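Local coordinates for uncharacterized protein (Trypanosoma cruzi, PDB 6XYD), which is of unknown function but binds metal ions and is named as a paraflagellar rod component, assembling here as four copies around shared magnesium and sodium ions, at residues A[93-98]-A[111-116]. Residues are numbered along the deposited sequence; the frame is centred on the assembly and turned at random.
With MG (magnesium ion), chain H; NA (sodium ion), chain I.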
ATOM      1  N   TRP A  93      -5.979  12.488 -12.485  1.00 23.01           N
ATOM      2  CA  TRP A  93      -6.121  11.670 -11.278  1.00 23.40           C
ATOM      3  C   TRP A  93      -4.743  11.236 -10.760  1.00 25.67           C
ATOM      4  O   TRP A  93      -4.024  10.517 -11.460  1.00 25.05           O
ATOM      5  CB  TRP A  93      -6.998  10.432 -11.553  1.00 21.18           C
ATOM      6  CG  TRP A  93      -8.435  10.746 -11.845  1.00 22.18           C
ATOM      7  CD1 TRP A  93      -9.037  10.721 -13.058  1.00 25.56           C
ATOM      8  CD2 TRP A  93      -9.465  11.070 -10.892  1.00 22.68           C
ATOM      9  NE1 TRP A  93     -10.368  11.035 -12.934  1.00 25.77           N
ATOM     10  CE2 TRP A  93     -10.660  11.242 -11.611  1.00 27.20           C
ATOM     11  CE3 TRP A  93      -9.491  11.240  -9.495  1.00 23.41           C
ATOM     12  CZ2 TRP A  93     -11.870  11.604 -10.987  1.00 27.28           C
ATOM     13  CZ3 TRP A  93     -10.694  11.577  -8.880  1.00 25.49           C
ATOM     14  CH2 TRP A  93     -11.865  11.744  -9.623  1.00 26.65           C
ATOM     15  N   ASN A  94      -4.385  11.653  -9.538  1.00 20.90           N
ATOM     16  CA  ASN A  94      -3.085  11.319  -8.927  1.00 19.48           C
ATOM     17  C   ASN A  94      -3.183  10.113  -8.012  1.00 22.64           C
ATOM     18  O   ASN A  94      -4.057  10.065  -7.147  1.00 21.14           O
ATOM     19  CB  ASN A  94      -2.531  12.497  -8.149  1.00 23.16           C
ATOM     20  CG  ASN A  94      -2.361  13.740  -8.987  1.00 46.09           C
ATOM     21  OD1 ASN A  94      -1.790  13.718 -10.084  1.00 32.78           O
ATOM     22  ND2 ASN A  94      -2.919  14.834  -8.516  1.00 38.85           N
ATOM     23  N   LEU A  95      -2.235   9.187  -8.139  1.00 20.66           N
ATOM     24  CA  LEU A  95      -2.187   7.989  -7.302  1.00 18.14           C
ATOM     25  C   LEU A  95      -1.788   8.364  -5.883  1.00 20.48           C
ATOM     26  O   LEU A  95      -0.778   9.042  -5.689  1.00 20.52           O
ATOM     27  CB  LEU A  95      -1.211   6.956  -7.896  1.00 17.42           C
ATOM     28  CG  LEU A  95      -1.062   5.648  -7.103  1.00 19.03           C
ATOM     29  CD1 LEU A  95      -2.395   4.842  -7.069  1.00 17.90           C
ATOM     30  CD2 LEU A  95       0.072   4.793  -7.681  1.00 18.85           C
ATOM     31  N   ARG A  96      -2.575   7.931  -4.891  1.00 16.61           N
ATOM     32  CA  ARG A  96      -2.312   8.259  -3.493  1.00 17.37           C
ATOM     33  C   ARG A  96      -1.959   7.050  -2.645  1.00 17.25           C
ATOM     34  O   ARG A  96      -1.264   7.197  -1.635  1.00 15.89           O
ATOM     35  CB  ARG A  96      -3.536   8.971  -2.884  1.00 20.72           C
ATOM     36  CG  ARG A  96      -3.756  10.389  -3.431  1.00 34.20           C
ATOM     37  CD  ARG A  96      -2.873  11.421  -2.729  1.00 49.42           C
ATOM     38  NE  ARG A  96      -3.492  11.890  -1.493  1.00 60.63           N
ATOM     39  CZ  ARG A  96      -4.216  12.996  -1.399  1.00 77.07           C
ATOM     40  NH1 ARG A  96      -4.381  13.781  -2.459  1.00 62.58           N
ATOM     41  NH2 ARG A  96      -4.765  13.339  -0.244  1.00 71.75           N
ATOM     42  N   ALA A  97      -2.538   5.876  -2.969  1.00 13.79           N
ATOM     43  CA  ALA A  97      -2.355   4.670  -2.161  1.00 13.32           C
ATOM     44  C   ALA A  97      -2.784   3.445  -2.940  1.00 15.87           C
ATOM     45  O   ALA A  97      -3.550   3.557  -3.903  1.00 13.68           O
ATOM     46  CB  ALA A  97      -3.188   4.776  -0.883  1.00 14.15           C
ATOM     47  N   SER A  98      -2.365   2.270  -2.468  1.00 12.66           N
ATOM     48  CA  SER A  98      -2.759   0.988  -3.053  1.00 10.47           C
ATOM     49  C   SER A  98      -2.796  -0.057  -1.935  1.00 13.18           C
ATOM     50  O   SER A  98      -2.201   0.156  -0.873  1.00 11.36           O
ATOM     51  CB  SER A  98      -1.735   0.558  -4.122  1.00 12.81           C
ATOM     52  OG  SER A  98      -2.147  -0.655  -4.746  1.00 16.21           O
ATOM     53  N   THR A 111      -6.317  -6.118  -6.115  1.00 10.89           N
ATOM     54  CA  THR A 111      -5.507  -4.928  -5.862  1.00 10.58           C
ATOM     55  C   THR A 111      -6.373  -3.702  -6.046  1.00 14.35           C
ATOM     56  O   THR A 111      -7.113  -3.599  -7.042  1.00 13.15           O
ATOM     57  CB  THR A 111      -4.314  -4.898  -6.815  1.00 14.82           C
ATOM     58  OG1 THR A 111      -3.527  -6.064  -6.596  1.00 15.44           O
ATOM     59  CG2 THR A 111      -3.448  -3.606  -6.665  1.00 14.23           C
ATOM     60  N   LYS A 112      -6.291  -2.778  -5.090  1.00 12.31           N
ATOM     61  CA  LYS A 112      -7.006  -1.517  -5.169  1.00 11.97           C
ATOM     62  C   LYS A 112      -6.037  -0.366  -5.329  1.00 15.67           C
ATOM     63  O   LYS A 112      -4.946  -0.372  -4.734  1.00 12.87           O
ATOM     64  CB  LYS A 112      -7.947  -1.310  -3.975  1.00 15.04           C
ATOM     65  CG  LYS A 112      -9.054  -2.387  -3.957  1.00 18.21           C
ATOM     66  CD  LYS A 112      -9.987  -2.272  -2.804  1.00 21.94           C
ATOM     67  CE  LYS A 112     -10.856  -3.509  -2.705  1.00 27.27           C
ATOM     68  NZ  LYS A 112     -11.708  -3.650  -3.909  1.00 25.43           N
ATOM     69  N   LEU A 113      -6.407   0.591  -6.164  1.00 11.39           N
ATOM     70  CA  LEU A 113      -5.609   1.784  -6.424  1.00 11.75           C
ATOM     71  C   LEU A 113      -6.499   2.986  -6.148  1.00 15.32           C
ATOM     72  O   LEU A 113      -7.626   3.054  -6.666  1.00 15.84           O
ATOM     73  CB  LEU A 113      -5.131   1.797  -7.894  1.00 11.58           C
ATOM     74  CG  LEU A 113      -4.195   0.655  -8.325  1.00 16.52           C
ATOM     75  CD1 LEU A 113      -4.113   0.557  -9.851  1.00 18.51           C
ATOM     76  CD2 LEU A 113      -2.798   0.854  -7.756  1.00 15.90           C
ATOM     77  N   PHE A 114      -6.033   3.898  -5.285  1.00 13.71           N
ATOM     78  CA  PHE A 114      -6.815   5.070  -4.879  1.00 14.72           C
ATOM     79  C   PHE A 114      -6.231   6.332  -5.462  1.00 17.67           C
ATOM     80  O   PHE A 114      -5.023   6.590  -5.320  1.00 15.17           O
ATOM     81  CB  PHE A 114      -6.903   5.171  -3.350  1.00 16.89           C
ATOM     82  CG  PHE A 114      -7.528   3.964  -2.703  1.00 17.16           C
ATOM     83  CD1 PHE A 114      -8.911   3.819  -2.652  1.00 18.40           C
ATOM     84  CD2 PHE A 114      -6.737   2.971  -2.133  1.00 19.11           C
ATOM     85  CE1 PHE A 114      -9.491   2.703  -2.040  1.00 18.53           C
ATOM     86  CE2 PHE A 114      -7.321   1.841  -1.549  1.00 21.57           C
ATOM     87  CZ  PHE A 114      -8.690   1.725  -1.498  1.00 19.60           C
ATOM     88  N   PHE A 115      -7.092   7.147  -6.083  1.00 15.21           N
ATOM     89  CA  PHE A 115      -6.665   8.365  -6.756  1.00 14.99           C
ATOM     90  C   PHE A 115      -7.419   9.574  -6.232  1.00 20.26           C
ATOM     91  O   PHE A 115      -8.567   9.464  -5.830  1.00 18.78           O
ATOM     92  CB  PHE A 115      -6.891   8.247  -8.273  1.00 15.88           C
ATOM     93  CG  PHE A 115      -6.193   7.070  -8.919  1.00 15.42           C
ATOM     94  CD1 PHE A 115      -6.787   5.812  -8.932  1.00 16.30           C
ATOM     95  CD2 PHE A 115      -4.957   7.229  -9.546  1.00 14.95           C
ATOM     96  CE1 PHE A 115      -6.135   4.723  -9.525  1.00 17.39           C
ATOM     97  CE2 PHE A 115      -4.303   6.144 -10.133  1.00 16.44           C
ATOM     98  CZ  PHE A 115      -4.899   4.899 -10.133  1.00 15.58           C
ATOM     99  N   ALA A 116      -6.769  10.724  -6.258  1.00 21.43           N
ATOM    100  CA  ALA A 116      -7.377  11.986  -5.869  1.00 22.25           C
ATOM    101  C   ALA A 116      -7.191  12.973  -7.012  1.00 28.29           C
ATOM    102  O   ALA A 116      -6.248  12.858  -7.802  1.00 24.76           O
ATOM    103  CB  ALA A 116      -6.723  12.516  -4.608  1.00 24.19           C
TER
HETATM  104 MG    MG H 204      -0.236   0.305   0.211  1.00 16.48          MG
HETATM  105 NA    NA I 205       1.004   7.391  -0.865  1.00 19.63          NA
HETATM  106  O   HOH W   1       1.609   9.645  -1.119  1.00 32.70           O
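Leu95 lays its CD1 methyl over one face of the Phe115 ring, 4.2 Å from the ring centroid and shifted toward the rim. With CG anti to the backbone N (chi1 180°), the side chain of Leu95 extends across the ring, and CD1 also reaches Leu113 CD2 at 4.1 Å. On the other face of the sheet, Phe114 turns its ring edge to Ala97 O, and its CD2 lies 4.2 Å from Ala97 CB. Arg96 bends at chi2 and chi3, bringing NH1 to 3.4 Å from Ala116 CB; its NE bonds to Leu95 O of the second subunit. Ser98 OG donates to Lys112 O at 2.8 Å, tilted from the carbonyl plane.

The strands form an antiparallel hairpin with a classic beta bulge. Arg96 and Ala97 both face Phe114, whose O accepts a bond from Arg96 N at 2.8 Å and a weak one from Ala97 N. At the bulge Arg96 O binds sodium, and two residues on Ser98 O binds magnesium, each with the same atom of the three other subunits.

Strand 94-103 is one edge of the chain's sheet; strand 108-116 runs between it and strand 6-13. Leu95 packs on Ile85 and Phe115 on Leu88, both of helix 74-90, while Phe114 meets Ile85 of the second subunit.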